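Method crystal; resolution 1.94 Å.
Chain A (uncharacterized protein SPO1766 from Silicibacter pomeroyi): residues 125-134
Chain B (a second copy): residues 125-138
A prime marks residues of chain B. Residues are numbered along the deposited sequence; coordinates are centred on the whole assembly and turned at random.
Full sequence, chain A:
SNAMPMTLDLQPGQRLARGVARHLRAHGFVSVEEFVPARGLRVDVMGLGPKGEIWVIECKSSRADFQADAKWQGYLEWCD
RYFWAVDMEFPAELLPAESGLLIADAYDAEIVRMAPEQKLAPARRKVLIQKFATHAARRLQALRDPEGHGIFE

Chain A 125-134: RKVLIQKFAT
Chain B 125-138: RKVLIQKFATHAAR

Two copies of one helix pack side by side, running in the same general direction with an angle of 35° between their axes and a closest axial approach of 8.7 Å. Both stretches are helical throughout, with phi near -60° and psi near -45°, and each NH from Ile129 onward bonds to the carbonyl four residues earlier, as in Ile129 N to Arg125 O at 3.0 Å. The helices converge toward their C-terminal ends: CA of Lys126 lies 7.9 Å from CA of Lys126′, whereas CA of Ala133 lies 4.2 Å from CA of Ala133′. No hydrogen bond crosses between the stretches; the close contacts are mostly between apolar side chains, with lysine and glutamine covering part of the 469 Å² buried in all.

Arg125 (chi1 t, chi2 t, chi3 m) stays out of reach and bonds elsewhere in the structure. Lys126 leaves its helix sideways, with chi1 m, chi2 t, chi3 -140° and chi4 0°, the last two between wells, yet its end comes nearer until NZ stands 3.1 Å from Lys126′ NZ. This is a close approach of like charges between two donors, so it cannot be counted as an attraction; the long, flexible chain suits an exposed margin.

Val127 (t) and Leu128 (m, t) make no contact with the partner. Ile129 points toward it, chi1 m and chi2 t, and its CG2 meets Ile129′ CG2 at 3.9 Å. A branched apolar side chain fills the gap here, where the backbones are still well separated. In register, Ile129 lies opposite Gln130′ and Gln130 opposite Ile129′, each with CA atoms 7.2 Å apart. Gln130 starts away from the partner, but chi1 t and chi2 p bring its end back, placing OE1 3.9 Å from Ile129′ CD1; the reciprocal pair, Ile129 CD1 and Gln130′ OE1, has the same spacing. Its NE2 is satisfied elsewhere.

Lys131, with chi1 m, is out of reach. Phe132 departs sideways with chi1 t and chi2 103°, carrying its ring to the partner: CD2 lies 4.0 Å from Ala133′ CB and CE2 3.8 Å from Ala137′ CB, both methyls oblique to the ring. The broad aromatic surface is matched by small alanines.

Ala133 occupies the tightest point, its CB 4.1 Å from Ala133′ CB and 4.0 Å from Phe132′ CD2. A single methyl suits this place because the two backbones leave so little room between them. Thr134 (m) turns away, its OG1 donating to Gln130 O at 2.8 Å within its own helix; the bond satisfies the hydroxyl without calling on the partner.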

# COMPACT_ATOMS: atom_id res chain seq x y z
N ARG A 125 7.60 -3.92 13.81
CA ARG A 125 7.15 -4.46 12.54
C ARG A 125 5.73 -3.95 12.21
O ARG A 125 5.43 -3.58 11.08
CB ARG A 125 7.14 -5.97 12.59
CG ARG A 125 6.83 -6.64 11.27
CD ARG A 125 6.88 -8.14 11.39
NE ARG A 125 8.14 -8.54 12.00
CZ ARG A 125 9.31 -8.50 11.39
NH1 ARG A 125 9.39 -8.11 10.12
NH2 ARG A 125 10.42 -8.83 12.06
N LYS A 126 4.86 -3.96 13.20
CA LYS A 126 3.47 -3.48 13.02
C LYS A 126 3.40 -2.04 12.59
O LYS A 126 2.67 -1.69 11.65
CB LYS A 126 2.68 -3.57 14.31
CG LYS A 126 2.03 -4.89 14.55
CD LYS A 126 0.79 -4.75 15.43
CE LYS A 126 0.69 -5.90 16.45
NZ LYS A 126 1.83 -6.91 16.36
N VAL A 127 4.12 -1.18 13.30
CA VAL A 127 4.12 0.25 13.01
C VAL A 127 4.59 0.51 11.59
O VAL A 127 3.98 1.29 10.85
CB VAL A 127 5.00 1.03 14.01
CG1 VAL A 127 5.17 2.48 13.56
CG2 VAL A 127 4.38 1.02 15.35
N LEU A 128 5.68 -0.17 11.19
CA LEU A 128 6.25 0.07 9.90
C LEU A 128 5.37 -0.46 8.76
O LEU A 128 5.32 0.14 7.72
CB LEU A 128 7.63 -0.59 9.82
CG LEU A 128 8.70 0.04 10.70
CD1 LEU A 128 9.93 -0.88 10.69
CD2 LEU A 128 9.05 1.46 10.19
N ILE A 129 4.74 -1.61 8.94
CA ILE A 129 3.80 -2.14 7.94
C ILE A 129 2.59 -1.21 7.74
O ILE A 129 2.13 -0.99 6.60
CB ILE A 129 3.40 -3.61 8.24
CG1 ILE A 129 4.67 -4.48 8.15
CG2 ILE A 129 2.23 -4.10 7.26
CD1 ILE A 129 4.44 -5.95 8.30
N GLN A 130 2.13 -0.61 8.82
CA GLN A 130 1.02 0.34 8.78
C GLN A 130 1.42 1.57 7.97
O GLN A 130 0.63 2.10 7.16
CB GLN A 130 0.58 0.73 10.20
CG GLN A 130 -0.37 1.91 10.29
CD GLN A 130 -1.76 1.53 9.96
OE1 GLN A 130 -2.22 0.46 10.35
NE2 GLN A 130 -2.48 2.42 9.28
N LYS A 131 2.67 2.01 8.19
CA LYS A 131 3.20 3.19 7.51
C LYS A 131 3.38 2.91 6.03
O LYS A 131 3.09 3.76 5.21
CB LYS A 131 4.53 3.62 8.12
CG LYS A 131 4.37 4.41 9.38
CD LYS A 131 5.71 4.71 10.05
CE LYS A 131 5.45 5.16 11.49
NZ LYS A 131 6.26 6.37 11.84
N PHE A 132 3.90 1.73 5.72
CA PHE A 132 4.10 1.30 4.36
C PHE A 132 2.76 1.25 3.60
O PHE A 132 2.64 1.83 2.50
CB PHE A 132 4.77 -0.06 4.39
CG PHE A 132 5.05 -0.65 3.06
CD1 PHE A 132 6.34 -0.63 2.54
CD2 PHE A 132 4.07 -1.28 2.32
CE1 PHE A 132 6.61 -1.21 1.31
CE2 PHE A 132 4.33 -1.86 1.11
CZ PHE A 132 5.60 -1.82 0.58
N ALA A 133 1.78 0.58 4.21
CA ALA A 133 0.38 0.52 3.68
C ALA A 133 -0.17 1.90 3.36
O ALA A 133 -0.66 2.19 2.27
CB ALA A 133 -0.53 -0.17 4.70
N THR A 134 -0.02 2.78 4.32
CA THR A 134 -0.49 4.12 4.18
C THR A 134 0.19 4.87 3.06
O THR A 134 -0.46 5.56 2.29
CB THR A 134 -0.34 4.87 5.49
OG1 THR A 134 -1.10 4.16 6.46
CG2 THR A 134 -0.86 6.28 5.34
N ARG B 125 -6.39 -8.89 11.99
CA ARG B 125 -6.02 -7.54 11.63
C ARG B 125 -4.65 -7.53 10.92
O ARG B 125 -4.44 -6.84 9.93
CB ARG B 125 -5.96 -6.66 12.86
CG ARG B 125 -5.72 -5.20 12.57
CD ARG B 125 -5.70 -4.38 13.84
NE ARG B 125 -6.89 -4.68 14.62
CZ ARG B 125 -8.11 -4.25 14.31
NH1 ARG B 125 -8.30 -3.48 13.24
NH2 ARG B 125 -9.15 -4.63 15.06
N LYS B 126 -3.71 -8.28 11.46
CA LYS B 126 -2.35 -8.37 10.86
C LYS B 126 -2.37 -8.90 9.45
O LYS B 126 -1.73 -8.34 8.56
CB LYS B 126 -1.47 -9.32 11.66
CG LYS B 126 -0.75 -8.68 12.79
CD LYS B 126 0.54 -9.43 13.12
CE LYS B 126 0.76 -9.53 14.65
NZ LYS B 126 -0.35 -8.89 15.48
N VAL B 127 -3.07 -10.01 9.26
CA VAL B 127 -3.14 -10.64 7.94
C VAL B 127 -3.73 -9.69 6.92
O VAL B 127 -3.21 -9.56 5.80
CB VAL B 127 -3.98 -11.95 7.99
CG1 VAL B 127 -4.23 -12.48 6.58
CG2 VAL B 127 -3.26 -12.98 8.76
N LEU B 128 -4.82 -9.00 7.29
CA LEU B 128 -5.49 -8.14 6.37
C LEU B 128 -4.68 -6.88 6.04
O LEU B 128 -4.73 -6.42 4.93
CB LEU B 128 -6.85 -7.73 6.95
CG LEU B 128 -7.87 -8.86 7.06
CD1 LEU B 128 -9.06 -8.33 7.87
CD2 LEU B 128 -8.31 -9.32 5.65
N ILE B 129 -4.00 -6.31 7.01
CA ILE B 129 -3.11 -5.16 6.76
C ILE B 129 -1.96 -5.52 5.81
O ILE B 129 -1.59 -4.72 4.92
CB ILE B 129 -2.64 -4.49 8.08
CG1 ILE B 129 -3.88 -3.94 8.82
CG2 ILE B 129 -1.53 -3.38 7.79
CD1 ILE B 129 -3.59 -3.16 10.06
N GLN B 130 -1.44 -6.72 5.96
CA GLN B 130 -0.37 -7.22 5.09
C GLN B 130 -0.88 -7.34 3.66
O GLN B 130 -0.17 -6.99 2.69
CB GLN B 130 0.16 -8.58 5.60
CG GLN B 130 1.07 -9.32 4.65
CD GLN B 130 2.44 -8.78 4.65
OE1 GLN B 130 2.97 -8.43 5.70
NE2 GLN B 130 3.08 -8.75 3.47
N LYS B 131 -2.12 -7.82 3.53
CA LYS B 131 -2.74 -8.02 2.22
C LYS B 131 -3.03 -6.68 1.57
O LYS B 131 -2.83 -6.53 0.37
CB LYS B 131 -4.04 -8.81 2.35
CG LYS B 131 -3.82 -10.29 2.47
CD LYS B 131 -5.12 -11.05 2.73
CE LYS B 131 -4.76 -12.46 3.22
NZ LYS B 131 -5.59 -13.50 2.53
N PHE B 132 -3.52 -5.74 2.36
CA PHE B 132 -3.81 -4.40 1.90
C PHE B 132 -2.53 -3.73 1.38
O PHE B 132 -2.51 -3.19 0.25
CB PHE B 132 -4.43 -3.63 3.05
CG PHE B 132 -4.78 -2.22 2.73
CD1 PHE B 132 -6.11 -1.87 2.50
CD2 PHE B 132 -3.83 -1.22 2.72
CE1 PHE B 132 -6.45 -0.55 2.25
CE2 PHE B 132 -4.17 0.09 2.47
CZ PHE B 132 -5.47 0.43 2.21
N ALA B 133 -1.48 -3.76 2.20
CA ALA B 133 -0.12 -3.26 1.84
C ALA B 133 0.35 -3.82 0.50
O ALA B 133 0.75 -3.11 -0.42
CB ALA B 133 0.89 -3.62 2.92
N THR B 134 0.24 -5.12 0.39
CA THR B 134 0.65 -5.80 -0.80
C THR B 134 -0.14 -5.38 -2.01
O THR B 134 0.43 -5.17 -3.07
CB THR B 134 0.56 -7.29 -0.59
OG1 THR B 134 1.43 -7.62 0.50
CG2 THR B 134 1.02 -8.02 -1.84
N HIS B 135 -1.46 -5.25 -1.84
CA HIS B 135 -2.36 -4.87 -2.93
C HIS B 135 -2.01 -3.47 -3.41
O HIS B 135 -1.81 -3.21 -4.61
CB HIS B 135 -3.80 -4.95 -2.39
CG HIS B 135 -4.86 -4.52 -3.35
ND1 HIS B 135 -5.92 -5.34 -3.68
CD2 HIS B 135 -5.09 -3.35 -3.99
CE1 HIS B 135 -6.74 -4.70 -4.50
NE2 HIS B 135 -6.25 -3.49 -4.71
N ALA B 136 -1.95 -2.56 -2.45
CA ALA B 136 -1.65 -1.18 -2.76
C ALA B 136 -0.33 -1.01 -3.48
O ALA B 136 -0.24 -0.27 -4.47
CB ALA B 136 -1.65 -0.39 -1.47
N ALA B 137 0.72 -1.64 -2.95
CA ALA B 137 2.06 -1.44 -3.48
C ALA B 137 2.22 -2.07 -4.88
O ALA B 137 2.87 -1.48 -5.73
CB ALA B 137 3.14 -1.91 -2.51
N ARG B 138 1.58 -3.22 -5.13
CA ARG B 138 1.60 -3.82 -6.46
C ARG B 138 0.98 -2.90 -7.48
O ARG B 138 1.56 -2.64 -8.53
CB ARG B 138 0.86 -5.17 -6.52
CG ARG B 138 1.71 -6.32 -6.18
CD ARG B 138 0.96 -7.69 -6.37
NE ARG B 138 1.85 -8.76 -5.90
CZ ARG B 138 1.52 -9.74 -5.06
NH1 ARG B 138 0.27 -9.87 -4.58
NH2 ARG B 138 2.45 -10.63 -4.70